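Gamma-glutamyl-gamma-aminobutyrate hydrolase PuuD (Escherichia coli, PDB 6VTV) hydrolyses the gamma-glutamyl linkage of gamma-glutamyl-gamma-aminobutyrate to release 4-aminobutanoate and glutamate, the last step of putrescine degradation to 4-aminobutanoate. Local coordinates at residues B[141-145]-B[204-210]; B[155-159]-B[183-187]; B[165-171]-B[199-203]. All coordinates share one frame; numbering follows the deposited sequence.

Contact 1. Residues B[141-145]-B[204-210]; sequences ELLEH and SPDGLVE. With MN (manganese (II) ion), chain D.
D206 reaches across to L143 and H145 from the type I beta turn S204-G207. Its CB lies 3.6 Å from the carbonyl O of E141 and also touches CD2 of L142. With chi1 at 54°, CG sits between the backbone N and the carbonyl carbon, and this folds the carboxylate back over its own turn while one oxygen faces L143 and H145. CG packs near CD2 of L142. OD1 stays within its own segment: the hydroxyl OG of S204 donates to it from the syn side, and the backbone N of L208 comes from above the carboxylate plane, which makes an Asx turn that follows the type I turn. OD2 spans the contact. The anti lone pair of D206 OD2 takes the backbone N of L143 at 2.7 Å in a nearly straight bond (169°). The syn lone pair of D206 OD2 takes NE2 of H145 at 2.9 Å, tilted a little out of the imidazole plane.

Four donors thus pin the carboxylate, and it in turn helps fix the rotation of the H145 ring, together with the 2.3 Å bond from H145 ND1 to manganese. D206 is the second-shell carboxylate behind this metal ligand, set in a type 1 glutamine amidotransferase (peptidase C26) fold; H161, S185 and H187 supply further ligands. The negative D206 would probably make ND1 a stronger electron donor. CD2 of L208 rests over one face of the H145 ring, 3.6 Å from its centroid. E210, at the start of strand 209-214, binds the ion through OE2 at 2.2 Å, while its OE1 accepts a 2.5 Å hydrogen bond from the water on the metal.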
ATOM      1  N   GLU B 141      15.355  27.989 -22.438  1.00 50.51           N
ATOM      2  CA  GLU B 141      15.912  28.772 -21.343  1.00 51.98           C
ATOM      3  C   GLU B 141      16.184  27.950 -20.090  1.00 43.66           C
ATOM      4  O   GLU B 141      16.677  28.508 -19.102  1.00 41.81           O
ATOM      5  CB  GLU B 141      14.968  29.928 -20.989  1.00 58.44           C
ATOM      6  CG  GLU B 141      13.534  29.502 -20.676  1.00 56.94           C
ATOM      7  CD  GLU B 141      12.698  29.266 -21.922  1.00 59.98           C
ATOM      8  OE1 GLU B 141      11.534  28.836 -21.784  1.00 59.84           O
ATOM      9  OE2 GLU B 141      13.202  29.514 -23.037  1.00 63.84           O
ATOM     10  N   LEU B 142      15.891  26.655 -20.098  1.00 39.17           N
ATOM     11  CA  LEU B 142      15.927  25.841 -18.895  1.00 36.41           C
ATOM     12  C   LEU B 142      17.072  24.838 -18.938  1.00 33.05           C
ATOM     13  O   LEU B 142      17.584  24.480 -20.003  1.00 34.74           O
ATOM     14  CB  LEU B 142      14.599  25.102 -18.700  1.00 38.34           C
ATOM     15  CG  LEU B 142      13.366  25.991 -18.540  1.00 39.39           C
ATOM     16  CD1 LEU B 142      12.124  25.153 -18.278  1.00 39.36           C
ATOM     17  CD2 LEU B 142      13.585  27.001 -17.425  1.00 37.08           C
ATOM     18  N   LEU B 143      17.468  24.388 -17.750  1.00 32.14           N
ATOM     19  CA  LEU B 143      18.443  23.321 -17.617  1.00 34.32           C
ATOM     20  C   LEU B 143      17.812  21.980 -17.989  1.00 33.46           C
ATOM     21  O   LEU B 143      16.598  21.862 -18.181  1.00 31.03           O
ATOM     22  CB  LEU B 143      18.980  23.259 -16.186  1.00 35.04           C
ATOM     23  CG  LEU B 143      19.486  24.561 -15.565  1.00 37.85           C
ATOM     24  CD1 LEU B 143      19.603  24.413 -14.057  1.00 34.21           C
ATOM     25  CD2 LEU B 143      20.821  24.960 -16.169  1.00 40.61           C
ATOM     26  N   GLU B 144      18.652  20.954 -18.082  1.00 33.64           N
ATOM     27  CA  GLU B 144      18.166  19.592 -18.288  1.00 34.27           C
ATOM     28  C   GLU B 144      17.783  19.023 -16.930  1.00 31.79           C
ATOM     29  O   GLU B 144      18.644  18.658 -16.127  1.00 32.31           O
ATOM     30  CB  GLU B 144      19.219  18.734 -18.980  1.00 37.70           C
ATOM     31  CG  GLU B 144      18.767  17.303 -19.237  1.00 35.33           C
ATOM     32  CD  GLU B 144      17.440  17.233 -19.970  1.00 35.42           C
ATOM     33  OE1 GLU B 144      17.424  17.437 -21.202  1.00 37.21           O
ATOM     34  OE2 GLU B 144      16.409  16.980 -19.311  1.00 29.56           O
ATOM     35  N   HIS B 145      16.480  18.955 -16.663  1.00 26.45           N
ATOM     36  CA  HIS B 145      15.985  18.493 -15.374  1.00 24.61           C
ATOM     37  C   HIS B 145      15.740  16.990 -15.328  1.00 24.36           C
ATOM     38  O   HIS B 145      15.495  16.453 -14.244  1.00 24.25           O
ATOM     39  CB  HIS B 145      14.697  19.240 -15.012  1.00 23.18           C
ATOM     40  CG  HIS B 145      14.922  20.660 -14.590  1.00 23.39           C
ATOM     41  ND1 HIS B 145      15.196  21.015 -13.286  1.00 22.80           N
ATOM     42  CD2 HIS B 145      14.919  21.814 -15.301  1.00 26.37           C
ATOM     43  CE1 HIS B 145      15.350  22.324 -13.211  1.00 23.55           C
ATOM     44  NE2 HIS B 145      15.187  22.833 -14.419  1.00 24.58           N
ATOM     45  N   SER B 204      15.340  26.705  -9.276  1.00 29.83           N
ATOM     46  CA  SER B 204      16.604  26.363  -9.905  1.00 31.22           C
ATOM     47  C   SER B 204      17.197  27.614 -10.557  1.00 30.87           C
ATOM     48  O   SER B 204      16.495  28.607 -10.756  1.00 32.40           O
ATOM     49  CB  SER B 204      16.399  25.253 -10.936  1.00 28.49           C
ATOM     50  OG  SER B 204      15.167  25.395 -11.622  1.00 33.55           O
ATOM     51  N   PRO B 205      18.496  27.602 -10.885  1.00 33.09           N
ATOM     52  CA  PRO B 205      19.115  28.809 -11.464  1.00 32.36           C
ATOM     53  C   PRO B 205      18.499  29.263 -12.781  1.00 34.01           C
ATOM     54  O   PRO B 205      18.801  30.379 -13.225  1.00 33.51           O
ATOM     55  CB  PRO B 205      20.582  28.401 -11.653  1.00 31.40           C
ATOM     56  CG  PRO B 205      20.799  27.314 -10.667  1.00 33.74           C
ATOM     57  CD  PRO B 205      19.502  26.559 -10.612  1.00 31.81           C
ATOM     58  N   ASP B 206      17.657  28.449 -13.417  1.00 34.29           N
ATOM     59  CA  ASP B 206      16.978  28.837 -14.645  1.00 33.01           C
ATOM     60  C   ASP B 206      15.605  29.449 -14.393  1.00 31.50           C
ATOM     61  O   ASP B 206      14.872  29.711 -15.351  1.00 32.83           O
ATOM     62  CB  ASP B 206      16.851  27.632 -15.585  1.00 32.13           C
ATOM     63  CG  ASP B 206      16.189  26.434 -14.923  1.00 30.80           C
ATOM     64  OD1 ASP B 206      15.725  26.557 -13.770  1.00 28.83           O
ATOM     65  OD2 ASP B 206      16.133  25.362 -15.561  1.00 31.06           O
ATOM     66  N   GLY B 207      15.241  29.677 -13.132  1.00 29.11           N
ATOM     67  CA  GLY B 207      13.966  30.266 -12.792  1.00 28.59           C
ATOM     68  C   GLY B 207      12.833  29.285 -12.584  1.00 30.62           C
ATOM     69  O   GLY B 207      11.755  29.698 -12.138  1.00 32.38           O
ATOM     70  N   LEU B 208      13.038  28.004 -12.890  1.00 28.51           N
ATOM     71  CA  LEU B 208      11.983  27.012 -12.722  1.00 29.41           C
ATOM     72  C   LEU B 208      11.658  26.823 -11.246  1.00 28.62           C
ATOM     73  O   LEU B 208      12.556  26.671 -10.414  1.00 26.64           O
ATOM     74  CB  LEU B 208      12.399  25.677 -13.338  1.00 27.61           C
ATOM     75  CG  LEU B 208      11.323  24.588 -13.304  1.00 25.43           C
ATOM     76  CD1 LEU B 208      10.283  24.819 -14.394  1.00 26.61           C
ATOM     77  CD2 LEU B 208      11.934  23.201 -13.423  1.00 20.86           C
ATOM     78  N   VAL B 209      10.365  26.827 -10.925  1.00 25.74           N
ATOM     79  CA  VAL B 209       9.934  26.617  -9.550  1.00 28.27           C
ATOM     80  C   VAL B 209      10.192  25.164  -9.169  1.00 30.37           C
ATOM     81  O   VAL B 209       9.695  24.238  -9.822  1.00 26.68           O
ATOM     82  CB  VAL B 209       8.456  26.987  -9.377  1.00 29.13           C
ATOM     83  CG1 VAL B 209       7.979  26.598  -7.993  1.00 30.68           C
ATOM     84  CG2 VAL B 209       8.253  28.477  -9.615  1.00 28.22           C
ATOM     85  N   GLU B 210      10.978  24.959  -8.114  1.00 30.63           N
ATOM     86  CA  GLU B 210      11.326  23.623  -7.649  1.00 28.11           C
ATOM     87  C   GLU B 210      10.699  23.275  -6.306  1.00 27.21           C
ATOM     88  O   GLU B 210      10.840  22.134  -5.853  1.00 28.07           O
ATOM     89  CB  GLU B 210      12.852  23.473  -7.563  1.00 29.01           C
ATOM     90  CG  GLU B 210      13.538  23.293  -8.910  1.00 28.87           C
ATOM     91  CD  GLU B 210      13.774  21.834  -9.257  1.00 29.31           C
ATOM     92  OE1 GLU B 210      13.873  21.008  -8.325  1.00 28.21           O
ATOM     93  OE2 GLU B 210      13.859  21.511 -10.460  1.00 30.79           O
TER
HETATM   94 MN    MN D 301      14.977  19.843 -11.335  1.00 26.30          MN
HETATM   95  O   HOH W   1      14.698  18.809  -9.304  1.00 22.08           O

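Contact 2. Residues B[155-159]-B[183-187]; sequences QQYAP and VNSLH. With MN (manganese (II) ion), chain D.
L186 lays its CD2 methyl over the centre of the Y157 ring, 3.7 Å from the centroid and 13° off the normal, a CH-pi contact. It ties the end of helix 153-156 to the loop that follows strand 180-183 in this glutamine amidotransferase-type fold. The same CD2 of L186 lies 3.4 Å from the carbonyl O of Q156. N184 comes to the edge of the ring, its amide plane nearly perpendicular to it, and ND2 of N184 gives a weak hydrogen bond to the carbonyl O of Y157 at 3.3 Å. A chi1 of 51° sets CG of N184 between its backbone N and carbonyl carbon, which brings ND2 to that oxygen. Separately, CB of N184 lies 3.2 Å from the carbonyl O of A158.

A water bridges the two backbones, accepting from the N of S185 and lying within donating distance of the carbonyl O atoms of Q156 and A158. Farther out, Y157 stacks on W229 and its OH bonds to K34, while OD1 of N184 accepts from the backbone N of H226, a predicted active-site residue. The far side of the loop faces manganese, bound by NE2 of H187 and by OG of S185. A water on that ion donates to the carbonyl O of N184 at 3.0 Å.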
ATOM      1  N   GLN B 155      23.367   6.871 -10.153  1.00 45.17           N
ATOM      2  CA  GLN B 155      23.719   8.092 -10.871  1.00 47.31           C
ATOM      3  C   GLN B 155      22.488   8.923 -11.200  1.00 40.96           C
ATOM      4  O   GLN B 155      22.566  10.157 -11.236  1.00 38.24           O
ATOM      5  CB  GLN B 155      24.480   7.756 -12.153  1.00 56.68           C
ATOM      6  CG  GLN B 155      25.464   6.600 -12.029  1.00 67.73           C
ATOM      7  CD  GLN B 155      26.579   6.862 -11.033  1.00 72.75           C
ATOM      8  OE1 GLN B 155      26.873   8.009 -10.696  1.00 72.33           O
ATOM      9  NE2 GLN B 155      27.216   5.793 -10.565  1.00 76.96           N
ATOM     10  N   GLN B 156      21.347   8.270 -11.441  1.00 39.23           N
ATOM     11  CA  GLN B 156      20.131   9.003 -11.776  1.00 35.86           C
ATOM     12  C   GLN B 156      19.669   9.883 -10.621  1.00 29.14           C
ATOM     13  O   GLN B 156      19.093  10.953 -10.847  1.00 29.58           O
ATOM     14  CB  GLN B 156      19.020   8.031 -12.173  1.00 31.27           C
ATOM     15  CG  GLN B 156      19.379   7.078 -13.303  1.00 35.92           C
ATOM     16  CD  GLN B 156      18.227   6.161 -13.675  1.00 38.69           C
ATOM     17  OE1 GLN B 156      17.080   6.405 -13.299  1.00 37.84           O
ATOM     18  NE2 GLN B 156      18.529   5.099 -14.414  1.00 36.65           N
ATOM     19  N   TYR B 157      19.914   9.455  -9.383  1.00 29.32           N
ATOM     20  CA  TYR B 157      19.503  10.198  -8.201  1.00 32.59           C
ATOM     21  C   TYR B 157      20.633  11.032  -7.609  1.00 32.40           C
ATOM     22  O   TYR B 157      20.472  11.596  -6.523  1.00 28.31           O
ATOM     23  CB  TYR B 157      18.943   9.236  -7.150  1.00 33.92           C
ATOM     24  CG  TYR B 157      17.532   8.777  -7.449  1.00 26.77           C
ATOM     25  CD1 TYR B 157      17.293   7.734  -8.334  1.00 33.09           C
ATOM     26  CD2 TYR B 157      16.438   9.395  -6.856  1.00 25.00           C
ATOM     27  CE1 TYR B 157      16.004   7.314  -8.617  1.00 30.87           C
ATOM     28  CE2 TYR B 157      15.146   8.983  -7.132  1.00 24.40           C
ATOM     29  CZ  TYR B 157      14.935   7.943  -8.014  1.00 26.32           C
ATOM     30  OH  TYR B 157      13.651   7.530  -8.289  1.00 25.94           O
ATOM     31  N   ALA B 158      21.767  11.125  -8.302  1.00 30.05           N
ATOM     32  CA  ALA B 158      22.872  11.947  -7.845  1.00 34.96           C
ATOM     33  C   ALA B 158      22.497  13.426  -7.915  1.00 35.64           C
ATOM     34  O   ALA B 158      21.522  13.795  -8.576  1.00 37.31           O
ATOM     35  CB  ALA B 158      24.113  11.669  -8.693  1.00 33.56           C
ATOM     36  N   PRO B 159      23.238  14.292  -7.219  1.00 36.51           N
ATOM     37  CA  PRO B 159      22.998  15.735  -7.345  1.00 34.99           C
ATOM     38  C   PRO B 159      23.018  16.179  -8.800  1.00 30.01           C
ATOM     39  O   PRO B 159      23.872  15.765  -9.585  1.00 31.79           O
ATOM     40  CB  PRO B 159      24.151  16.353  -6.550  1.00 37.50           C
ATOM     41  CG  PRO B 159      24.483  15.327  -5.532  1.00 41.04           C
ATOM     42  CD  PRO B 159      24.235  13.990  -6.176  1.00 32.14           C
ATOM     43  N   VAL B 183      20.361  19.582  -5.272  1.00 31.33           N
ATOM     44  CA  VAL B 183      19.268  18.617  -5.295  1.00 32.85           C
ATOM     45  C   VAL B 183      19.424  17.748  -6.533  1.00 33.23           C
ATOM     46  O   VAL B 183      20.029  18.156  -7.529  1.00 33.74           O
ATOM     47  CB  VAL B 183      17.881  19.300  -5.290  1.00 29.75           C
ATOM     48  CG1 VAL B 183      17.690  20.136  -4.033  1.00 31.76           C
ATOM     49  CG2 VAL B 183      17.701  20.154  -6.537  1.00 28.21           C
ATOM     50  N   ASN B 184      18.885  16.532  -6.464  1.00 30.43           N
ATOM     51  CA  ASN B 184      18.781  15.716  -7.661  1.00 29.69           C
ATOM     52  C   ASN B 184      17.630  16.224  -8.530  1.00 27.44           C
ATOM     53  O   ASN B 184      16.871  17.114  -8.142  1.00 26.62           O
ATOM     54  CB  ASN B 184      18.600  14.238  -7.299  1.00 25.99           C
ATOM     55  CG  ASN B 184      17.480  14.006  -6.300  1.00 24.09           C
ATOM     56  OD1 ASN B 184      16.494  14.742  -6.266  1.00 26.13           O
ATOM     57  ND2 ASN B 184      17.628  12.971  -5.480  1.00 25.60           N
ATOM     58  N   SER B 185      17.506  15.656  -9.725  1.00 25.02           N
ATOM     59  CA  SER B 185      16.478  16.104 -10.660  1.00 20.88           C
ATOM     60  C   SER B 185      16.119  14.947 -11.578  1.00 24.34           C
ATOM     61  O   SER B 185      16.982  14.434 -12.296  1.00 26.17           O
ATOM     62  CB  SER B 185      16.962  17.311 -11.469  1.00 21.21           C
ATOM     63  OG  SER B 185      15.891  17.957 -12.137  1.00 21.18           O
ATOM     64  N   LEU B 186      14.854  14.530 -11.549  1.00 25.19           N
ATOM     65  CA  LEU B 186      14.366  13.433 -12.377  1.00 23.43           C
ATOM     66  C   LEU B 186      12.947  13.751 -12.859  1.00 24.81           C
ATOM     67  O   LEU B 186      11.983  13.047 -12.567  1.00 24.01           O
ATOM     68  CB  LEU B 186      14.391  12.105 -11.619  1.00 23.86           C
ATOM     69  CG  LEU B 186      15.685  11.631 -10.949  1.00 29.36           C
ATOM     70  CD1 LEU B 186      15.762  12.143  -9.521  1.00 29.90           C
ATOM     71  CD2 LEU B 186      15.776  10.112 -10.975  1.00 32.31           C
ATOM     72  N   HIS B 187      12.806  14.835 -13.620  1.00 21.46           N
ATOM     73  CA  HIS B 187      11.488  15.259 -14.067  1.00 22.96           C
ATOM     74  C   HIS B 187      11.585  15.924 -15.432  1.00 25.05           C
ATOM     75  O   HIS B 187      12.470  16.751 -15.670  1.00 22.30           O
ATOM     76  CB  HIS B 187      10.838  16.214 -13.056  1.00 20.25           C
ATOM     77  CG  HIS B 187      11.646  17.441 -12.770  1.00 22.79           C
ATOM     78  ND1 HIS B 187      11.266  18.696 -13.195  1.00 20.78           N
ATOM     79  CD2 HIS B 187      12.804  17.611 -12.088  1.00 20.21           C
ATOM     80  CE1 HIS B 187      12.158  19.584 -12.795  1.00 22.20           C
ATOM     81  NE2 HIS B 187      13.101  18.952 -12.121  1.00 22.81           N
TER
HETATM   82 MN    MN D 301      14.977  19.843 -11.335  1.00 26.30          MN
HETATM   83  O   HOH W   2      19.427  13.605 -10.362  1.00 25.97           O
HETATM   84  O   HOH W   1      14.698  18.809  -9.304  1.00 22.08           O

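Contact 3. Residues B[165-171]-B[199-203]; sequences VEEGGLL and RVEAR
OE2 of E201 is gripped by two donors: the backbone N of L170, and OG of S213 on the neighbouring strand. The N of L170 meets E201 OE2 at 2.7 Å on the syn side, slightly out of the carboxylate plane. OE1 of E201 takes the next backbone N, that of L171, at 2.9 Å, met from well above that plane, and a water donates to OE1 of E201 at 2.6 Å. The side chain gets there by a bend: chi2 of -78° turns the carboxylate back toward helix 170-174, although the bond to CB points away from segment 165-171 overall. This would place negative charge at the N-terminal end of the short helix, probably a favourable arrangement. G169 occupies the N-cap position, its CA 3.5 Å from OE2 of E201.

The backbones pair as well. V165 ends strand 161-165 opposite A202 of strand 198-203 in an antiparallel, non-hydrogen-bonded pair, and just beyond it the N of E166 donates to the carbonyl O of E201 at 2.7 Å. From this point the chain leaves the mixed sheet through the loop 166-169 and enters the helix. The side chain of L171 points toward the strand, with CD1 against CB of E201 and 4.0 Å from CB of A202.

E166 extends its side chain across V200, with OE1 of E166 beside CG1 of V200 at 3.6 Å. Its carboxylate is linked to the strand by waters: one joins OE2 to the N of V200, another joins OE1 to NH2 of R203, whose NH1 bonds to the carbonyl O of G207.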
ATOM      1  N   VAL B 165      16.574  29.099  -2.087  1.00 40.20           N
ATOM      2  CA  VAL B 165      15.371  29.220  -1.272  1.00 37.64           C
ATOM      3  C   VAL B 165      14.836  30.643  -1.357  1.00 36.52           C
ATOM      4  O   VAL B 165      15.589  31.618  -1.238  1.00 35.14           O
ATOM      5  CB  VAL B 165      15.667  28.826   0.182  1.00 41.92           C
ATOM      6  CG1 VAL B 165      14.468  29.121   1.073  1.00 44.03           C
ATOM      7  CG2 VAL B 165      16.051  27.359   0.266  1.00 39.00           C
ATOM      8  N   GLU B 166      13.527  30.768  -1.568  1.00 34.68           N
ATOM      9  CA  GLU B 166      12.861  32.061  -1.477  1.00 42.07           C
ATOM     10  C   GLU B 166      12.522  32.335  -0.017  1.00 41.49           C
ATOM     11  O   GLU B 166      11.833  31.536   0.626  1.00 37.92           O
ATOM     12  CB  GLU B 166      11.605  32.085  -2.343  1.00 45.40           C
ATOM     13  CG  GLU B 166      10.930  33.446  -2.412  1.00 56.23           C
ATOM     14  CD  GLU B 166       9.924  33.546  -3.541  1.00 61.36           C
ATOM     15  OE1 GLU B 166      10.300  33.272  -4.700  1.00 61.52           O
ATOM     16  OE2 GLU B 166       8.756  33.902  -3.271  1.00 62.71           O
ATOM     17  N   GLU B 167      13.009  33.456   0.507  1.00 44.79           N
ATOM     18  CA  GLU B 167      12.863  33.744   1.926  1.00 50.04           C
ATOM     19  C   GLU B 167      11.406  34.012   2.289  1.00 52.66           C
ATOM     20  O   GLU B 167      10.597  34.431   1.456  1.00 53.63           O
ATOM     21  CB  GLU B 167      13.727  34.943   2.316  1.00 58.44           C
ATOM     22  CG  GLU B 167      14.257  34.882   3.739  1.00 68.43           C
ATOM     23  CD  GLU B 167      15.211  36.017   4.053  1.00 77.99           C
ATOM     24  OE1 GLU B 167      15.147  36.556   5.178  1.00 82.39           O
ATOM     25  OE2 GLU B 167      16.024  36.372   3.174  1.00 80.64           O
ATOM     26  N   GLY B 168      11.075  33.759   3.552  1.00 50.76           N
ATOM     27  CA  GLY B 168       9.754  34.032   4.074  1.00 50.48           C
ATOM     28  C   GLY B 168       8.786  32.870   4.085  1.00 47.01           C
ATOM     29  O   GLY B 168       7.617  33.071   4.431  1.00 47.04           O
ATOM     30  N   GLY B 169       9.227  31.667   3.727  1.00 42.26           N
ATOM     31  CA  GLY B 169       8.333  30.527   3.680  1.00 33.48           C
ATOM     32  C   GLY B 169       8.735  29.382   4.588  1.00 40.35           C
ATOM     33  O   GLY B 169       9.485  29.573   5.550  1.00 34.64           O
ATOM     34  N   LEU B 170       8.237  28.180   4.283  1.00 38.09           N
ATOM     35  CA  LEU B 170       8.523  27.018   5.118  1.00 37.73           C
ATOM     36  C   LEU B 170       9.997  26.640   5.065  1.00 38.46           C
ATOM     37  O   LEU B 170      10.599  26.323   6.098  1.00 37.61           O
ATOM     38  CB  LEU B 170       7.659  25.833   4.685  1.00 34.80           C
ATOM     39  CG  LEU B 170       6.206  25.808   5.157  1.00 36.27           C
ATOM     40  CD1 LEU B 170       5.503  24.568   4.628  1.00 34.54           C
ATOM     41  CD2 LEU B 170       6.134  25.864   6.673  1.00 37.80           C
ATOM     42  N   LEU B 171      10.593  26.655   3.869  1.00 36.76           N
ATOM     43  CA  LEU B 171      11.984  26.234   3.729  1.00 34.00           C
ATOM     44  C   LEU B 171      12.920  27.141   4.517  1.00 37.43           C
ATOM     45  O   LEU B 171      13.919  26.676   5.079  1.00 39.83           O
ATOM     46  CB  LEU B 171      12.380  26.206   2.253  1.00 27.88           C
ATOM     47  CG  LEU B 171      11.744  25.109   1.400  1.00 27.15           C
ATOM     48  CD1 LEU B 171      12.366  25.090   0.012  1.00 28.25           C
ATOM     49  CD2 LEU B 171      11.887  23.754   2.074  1.00 27.30           C
ATOM     50  N   ARG B 199       2.764  29.719  -2.480  1.00 29.75           N
ATOM     51  CA  ARG B 199       3.936  30.571  -2.352  0.50 32.72           C
ATOM     52  C   ARG B 199       5.157  29.821  -2.874  1.00 32.44           C
ATOM     53  O   ARG B 199       5.326  28.630  -2.594  1.00 26.76           O
ATOM     54  CB  ARG B 199       4.142  30.987  -0.892  0.50 35.56           C
ATOM     55  CG  ARG B 199       5.563  31.369  -0.524  0.50 36.33           C
ATOM     56  CD  ARG B 199       5.852  31.075   0.944  0.50 37.42           C
ATOM     57  NE  ARG B 199       4.848  31.645   1.841  0.50 37.89           N
ATOM     58  CZ  ARG B 199       3.996  30.927   2.568  0.50 38.90           C
ATOM     59  NH1 ARG B 199       4.022  29.601   2.511  0.50 39.51           N
ATOM     60  NH2 ARG B 199       3.119  31.533   3.357  0.50 37.84           N
ATOM     61  N   VAL B 200       5.995  30.512  -3.645  1.00 32.28           N
ATOM     62  CA  VAL B 200       7.181  29.875  -4.203  1.00 30.20           C
ATOM     63  C   VAL B 200       8.224  29.717  -3.107  1.00 29.34           C
ATOM     64  O   VAL B 200       8.551  30.673  -2.392  1.00 30.69           O
ATOM     65  CB  VAL B 200       7.723  30.687  -5.388  1.00 34.69           C
ATOM     66  CG1 VAL B 200       9.049  30.116  -5.862  1.00 31.72           C
ATOM     67  CG2 VAL B 200       6.708  30.700  -6.523  1.00 33.94           C
ATOM     68  N   GLU B 201       8.748  28.500  -2.963  1.00 27.91           N
ATOM     69  CA  GLU B 201       9.714  28.193  -1.916  1.00 28.36           C
ATOM     70  C   GLU B 201      11.151  28.143  -2.412  1.00 29.90           C
ATOM     71  O   GLU B 201      12.060  28.526  -1.669  1.00 30.94           O
ATOM     72  CB  GLU B 201       9.366  26.857  -1.249  1.00 24.80           C
ATOM     73  CG  GLU B 201       8.128  26.905  -0.370  1.00 28.31           C
ATOM     74  CD  GLU B 201       8.395  27.531   0.985  1.00 33.84           C
ATOM     75  OE1 GLU B 201       9.579  27.744   1.322  1.00 37.51           O
ATOM     76  OE2 GLU B 201       7.421  27.816   1.712  1.00 37.05           O
ATOM     77  N   ALA B 202      11.382  27.681  -3.640  1.00 28.02           N
ATOM     78  CA  ALA B 202      12.736  27.589  -4.170  1.00 29.29           C
ATOM     79  C   ALA B 202      12.681  27.551  -5.690  1.00 27.25           C
ATOM     80  O   ALA B 202      11.670  27.169  -6.285  1.00 23.74           O
ATOM     81  CB  ALA B 202      13.471  26.358  -3.627  1.00 28.77           C
ATOM     82  N   ARG B 203      13.791  27.955  -6.312  1.00 27.24           N
ATOM     83  CA  ARG B 203      13.922  27.949  -7.762  1.00 28.07           C
ATOM     84  C   ARG B 203      15.297  27.430  -8.158  1.00 31.27           C
ATOM     85  O   ARG B 203      16.295  27.690  -7.481  1.00 28.68           O
ATOM     86  CB  ARG B 203      13.740  29.347  -8.371  1.00 28.65           C
ATOM     87  CG  ARG B 203      12.388  29.993  -8.153  1.00 32.75           C
ATOM     88  CD  ARG B 203      12.368  31.363  -8.816  1.00 33.93           C
ATOM     89  NE  ARG B 203      11.098  32.058  -8.637  1.00 37.19           N
ATOM     90  CZ  ARG B 203      10.096  32.019  -9.510  1.00 41.22           C
ATOM     91  NH1 ARG B 203      10.212  31.315 -10.628  1.00 44.10           N
ATOM     92  NH2 ARG B 203       8.978  32.687  -9.264  1.00 38.72           N
TER
HETATM   93  O   HOH W   3      11.128  29.587   2.411  1.00 31.30           O
HETATM   94  O   HOH W   4       5.798  33.302  -4.002  1.00 36.61           O
HETATM   95  O   HOH W   5       9.141  31.638   0.431  1.00 39.17           O
HETATM   96  O   HOH W   6       9.170  34.011  -6.754  1.00 42.99           O

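In the fold
Contacts 1 and 2 share the manganese site, each supplying two of its protein ligands and sharing one metal-bound water; they also touch directly, the carbonyl O of H145 probably accepting from the S185 hydroxyl and the H187 backbone N. Contact 3 lies away from the metal site and the predicted catalytic residues but belongs to the same sheet as contact 1, since strand 198-203 pairs with strand 209-214. All three are partly buried; contact 1 has three exposed touching residues, the others one each. Their chemistry differs: a carboxylate orients a metal-binding histidine in contact 1, an aromatic face and water join a helix end to a loop in contact 2, and a carboxylate meets a helix start in contact 3.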